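2-oxoglutarate carboxylase small subunit (Hydrogenobacter thermophilus, PDB 7KCT) is the small, biotin carboxylase-type subunit of a carboxylase, an ATP-grasp protein that binds adenosine-5'-diphosphate and magnesium. Local coordinates at residues Q220-K225 against E327-S332. Sequence-based numbering, arbitrary orientation.
Sequences QVLGDK and ERLRYS
Leu222 and Leu329 both carry CG anti to the backbone N (chi1 -173° and -165°), whereas Asp224 places CG between its N and carbonyl carbon (chi1 68°), which brings OD2 up to the backbone of the loop at 327-332. The contact lies in the ATP-grasp domain, where the antiparallel strand 215-223 runs out into a turn and meets the loop that follows helix 316-324. Asp224 ties its own turn to this loop, one oxygen serving each side. OD2 accepts the backbone N-H of Leu329 through its anti lone pair, 3.0 Å from Leu329 N and almost straight, while OD1 takes the N-H groups of Tyr226 and Asn228 in the turn, so three bonds fix the carboxylate's rotation. Cation-pi contact with Tyr226 engages the guanidinium of Arg328, whose NE stays 5.2 Å from Asp224 OD2, near enough perhaps to favour the charged acid. The leucines cross obliquely, CD2 of Leu222 resting 4.0 Å from CD1 of Leu329, and Trp319 of helix 316-324 touches both. Leu329 CD2 lies 3.4 Å from the carbonyl O of Leu222. Beyond Asp224 a water bridges the backbones, accepting from Lys225 N at 3.1 Å and donating to Glu327 O at 2.6 Å.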
ATOM      1  N   GLN A 220      -7.856 -19.108   8.967  1.00 31.44           N
ATOM      2  CA  GLN A 220      -7.636 -18.065   9.946  1.00 30.11           C
ATOM      3  C   GLN A 220      -8.859 -17.979  10.842  1.00 31.44           C
ATOM      4  O   GLN A 220      -9.988 -17.856  10.339  1.00 33.27           O
ATOM      5  CB  GLN A 220      -7.431 -16.743   9.217  1.00 27.98           C
ATOM      6  CG  GLN A 220      -7.254 -15.534  10.087  1.00 37.87           C
ATOM      7  CD  GLN A 220      -5.949 -15.545  10.824  1.00 30.40           C
ATOM      8  OE1 GLN A 220      -4.873 -15.432  10.220  1.00 26.43           O
ATOM      9  NE2 GLN A 220      -6.025 -15.672  12.145  1.00 28.94           N
ATOM     10  N   VAL A 221      -8.653 -18.074  12.153  1.00 34.04           N
ATOM     11  CA  VAL A 221      -9.759 -17.823  13.075  1.00 34.62           C
ATOM     12  C   VAL A 221      -9.435 -16.598  13.919  1.00 32.55           C
ATOM     13  O   VAL A 221      -8.265 -16.255  14.123  1.00 29.95           O
ATOM     14  CB  VAL A 221     -10.095 -19.031  13.976  1.00 42.93           C
ATOM     15  CG1 VAL A 221     -10.341 -20.303  13.142  1.00 38.89           C
ATOM     16  CG2 VAL A 221      -9.019 -19.266  14.996  1.00 36.79           C
ATOM     17  N   LEU A 222     -10.492 -15.931  14.383  1.00 32.11           N
ATOM     18  CA  LEU A 222     -10.430 -14.761  15.260  1.00 29.47           C
ATOM     19  C   LEU A 222     -11.594 -14.847  16.252  1.00 30.79           C
ATOM     20  O   LEU A 222     -12.742 -14.957  15.819  1.00 36.01           O
ATOM     21  CB  LEU A 222     -10.512 -13.483  14.423  1.00 31.50           C
ATOM     22  CG  LEU A 222     -10.293 -12.153  15.135  1.00 34.77           C
ATOM     23  CD1 LEU A 222      -8.883 -12.066  15.653  1.00 30.93           C
ATOM     24  CD2 LEU A 222     -10.558 -10.978  14.200  1.00 31.97           C
ATOM     25  N   GLY A 223     -11.303 -14.845  17.558  1.00 32.47           N
ATOM     26  CA  GLY A 223     -12.344 -14.898  18.578  1.00 37.51           C
ATOM     27  C   GLY A 223     -12.138 -13.849  19.656  1.00 34.40           C
ATOM     28  O   GLY A 223     -11.012 -13.451  19.952  1.00 33.84           O
ATOM     29  N   ASP A 224     -13.251 -13.423  20.279  1.00 33.40           N
ATOM     30  CA  ASP A 224     -13.184 -12.548  21.449  1.00 33.59           C
ATOM     31  C   ASP A 224     -13.319 -13.361  22.742  1.00 37.26           C
ATOM     32  O   ASP A 224     -13.455 -14.582  22.728  1.00 38.13           O
ATOM     33  CB  ASP A 224     -14.223 -11.424  21.360  1.00 32.51           C
ATOM     34  CG  ASP A 224     -15.682 -11.901  21.470  1.00 41.31           C
ATOM     35  OD1 ASP A 224     -15.932 -12.975  22.056  1.00 38.98           O
ATOM     36  OD2 ASP A 224     -16.571 -11.148  21.001  1.00 34.47           O
ATOM     37  N   LYS A 225     -13.244 -12.678  23.882  1.00 35.78           N
ATOM     38  CA  LYS A 225     -13.245 -13.369  25.168  1.00 40.16           C
ATOM     39  C   LYS A 225     -14.644 -13.805  25.604  1.00 44.25           C
ATOM     40  O   LYS A 225     -14.774 -14.446  26.651  1.00 40.84           O
ATOM     41  CB  LYS A 225     -12.593 -12.464  26.217  1.00 39.85           C
ATOM     42  CG  LYS A 225     -11.091 -12.221  25.916  1.00 38.77           C
ATOM     43  CD  LYS A 225     -10.353 -11.516  27.034  1.00 38.50           C
ATOM     44  CE  LYS A 225      -8.854 -11.454  26.783  1.00 42.71           C
ATOM     45  NZ  LYS A 225      -8.139 -10.596  27.811  1.00 51.68           N
ATOM     46  N   GLU A 327     -12.704  -5.801  24.323  1.00 27.64           N
ATOM     47  CA  GLU A 327     -13.738  -5.400  23.383  1.00 34.77           C
ATOM     48  C   GLU A 327     -14.413  -6.633  22.805  1.00 35.68           C
ATOM     49  O   GLU A 327     -13.806  -7.699  22.712  1.00 35.62           O
ATOM     50  CB  GLU A 327     -13.189  -4.586  22.228  1.00 33.83           C
ATOM     51  CG  GLU A 327     -12.655  -3.222  22.630  1.00 41.12           C
ATOM     52  CD  GLU A 327     -12.403  -2.338  21.441  1.00 42.11           C
ATOM     53  OE1 GLU A 327     -12.996  -2.594  20.365  1.00 51.22           O
ATOM     54  OE2 GLU A 327     -11.620  -1.382  21.585  1.00 54.05           O
ATOM     55  N   ARG A 328     -15.674  -6.480  22.419  1.00 33.91           N
ATOM     56  CA  ARG A 328     -16.388  -7.511  21.688  1.00 36.57           C
ATOM     57  C   ARG A 328     -15.983  -7.450  20.223  1.00 37.19           C
ATOM     58  O   ARG A 328     -15.702  -6.374  19.675  1.00 36.73           O
ATOM     59  CB  ARG A 328     -17.908  -7.307  21.774  1.00 42.49           C
ATOM     60  CG  ARG A 328     -18.569  -7.825  22.999  1.00 52.06           C
ATOM     61  CD  ARG A 328     -20.105  -7.981  22.872  1.00 60.87           C
ATOM     62  NE  ARG A 328     -20.482  -9.062  23.767  1.00 69.40           N
ATOM     63  CZ  ARG A 328     -20.556  -8.953  25.085  1.00 64.63           C
ATOM     64  NH1 ARG A 328     -20.296  -7.795  25.728  1.00 69.73           N
ATOM     65  NH2 ARG A 328     -20.859 -10.009  25.802  1.00 66.79           N
ATOM     66  N   LEU A 329     -15.978  -8.618  19.588  1.00 42.68           N
ATOM     67  CA  LEU A 329     -15.750  -8.717  18.151  1.00 44.71           C
ATOM     68  C   LEU A 329     -16.985  -8.217  17.407  1.00 43.37           C
ATOM     69  O   LEU A 329     -18.087  -8.743  17.593  1.00 50.24           O
ATOM     70  CB  LEU A 329     -15.399 -10.167  17.808  1.00 42.13           C
ATOM     71  CG  LEU A 329     -14.791 -10.559  16.466  1.00 48.40           C
ATOM     72  CD1 LEU A 329     -13.810  -9.462  16.050  1.00 46.16           C
ATOM     73  CD2 LEU A 329     -14.057 -11.888  16.577  1.00 41.90           C
ATOM     74  N   ARG A 330     -16.798  -7.184  16.583  1.00 44.40           N
ATOM     75  CA  ARG A 330     -17.882  -6.479  15.910  1.00 48.91           C
ATOM     76  C   ARG A 330     -18.269  -7.112  14.580  1.00 55.07           C
ATOM     77  O   ARG A 330     -18.669  -6.394  13.643  1.00 53.94           O
ATOM     78  CB  ARG A 330     -17.494  -5.013  15.716  1.00 44.62           C
ATOM     79  N   TYR A 331     -18.178  -8.443  14.476  1.00 52.26           N
ATOM     80  CA  TYR A 331     -18.520  -9.129  13.242  1.00 45.06           C
ATOM     81  C   TYR A 331     -19.248 -10.428  13.525  1.00 45.89           C
ATOM     82  O   TYR A 331     -19.008 -11.130  14.523  1.00 54.20           O
ATOM     83  CB  TYR A 331     -17.318  -9.506  12.330  1.00 51.37           C
ATOM     84  CG  TYR A 331     -16.420  -8.375  11.867  1.00 46.65           C
ATOM     85  CD1 TYR A 331     -16.764  -7.609  10.769  1.00 50.08           C
ATOM     86  CD2 TYR A 331     -15.214  -8.098  12.498  1.00 49.44           C
ATOM     87  CE1 TYR A 331     -15.965  -6.557  10.336  1.00 52.39           C
ATOM     88  CE2 TYR A 331     -14.409  -7.057  12.068  1.00 48.42           C
ATOM     89  CZ  TYR A 331     -14.789  -6.289  10.991  1.00 53.00           C
ATOM     90  OH  TYR A 331     -13.980  -5.244  10.570  1.00 58.66           O
ATOM     91  N   SER A 332     -20.150 -10.750  12.620  1.00 47.14           N
ATOM     92  CA  SER A 332     -20.627 -12.116  12.546  1.00 51.89           C
ATOM     93  C   SER A 332     -20.098 -12.791  11.293  1.00 42.96           C
ATOM     94  O   SER A 332     -19.643 -12.145  10.334  1.00 43.07           O
ATOM     95  CB  SER A 332     -22.170 -12.218  12.462  1.00 53.48           C
ATOM     96  OG  SER A 332     -22.809 -11.237  13.234  1.00 62.14           O
TER
HETATM   97  O   HOH W   1     -12.709  -9.672  23.946  1.00 32.48           O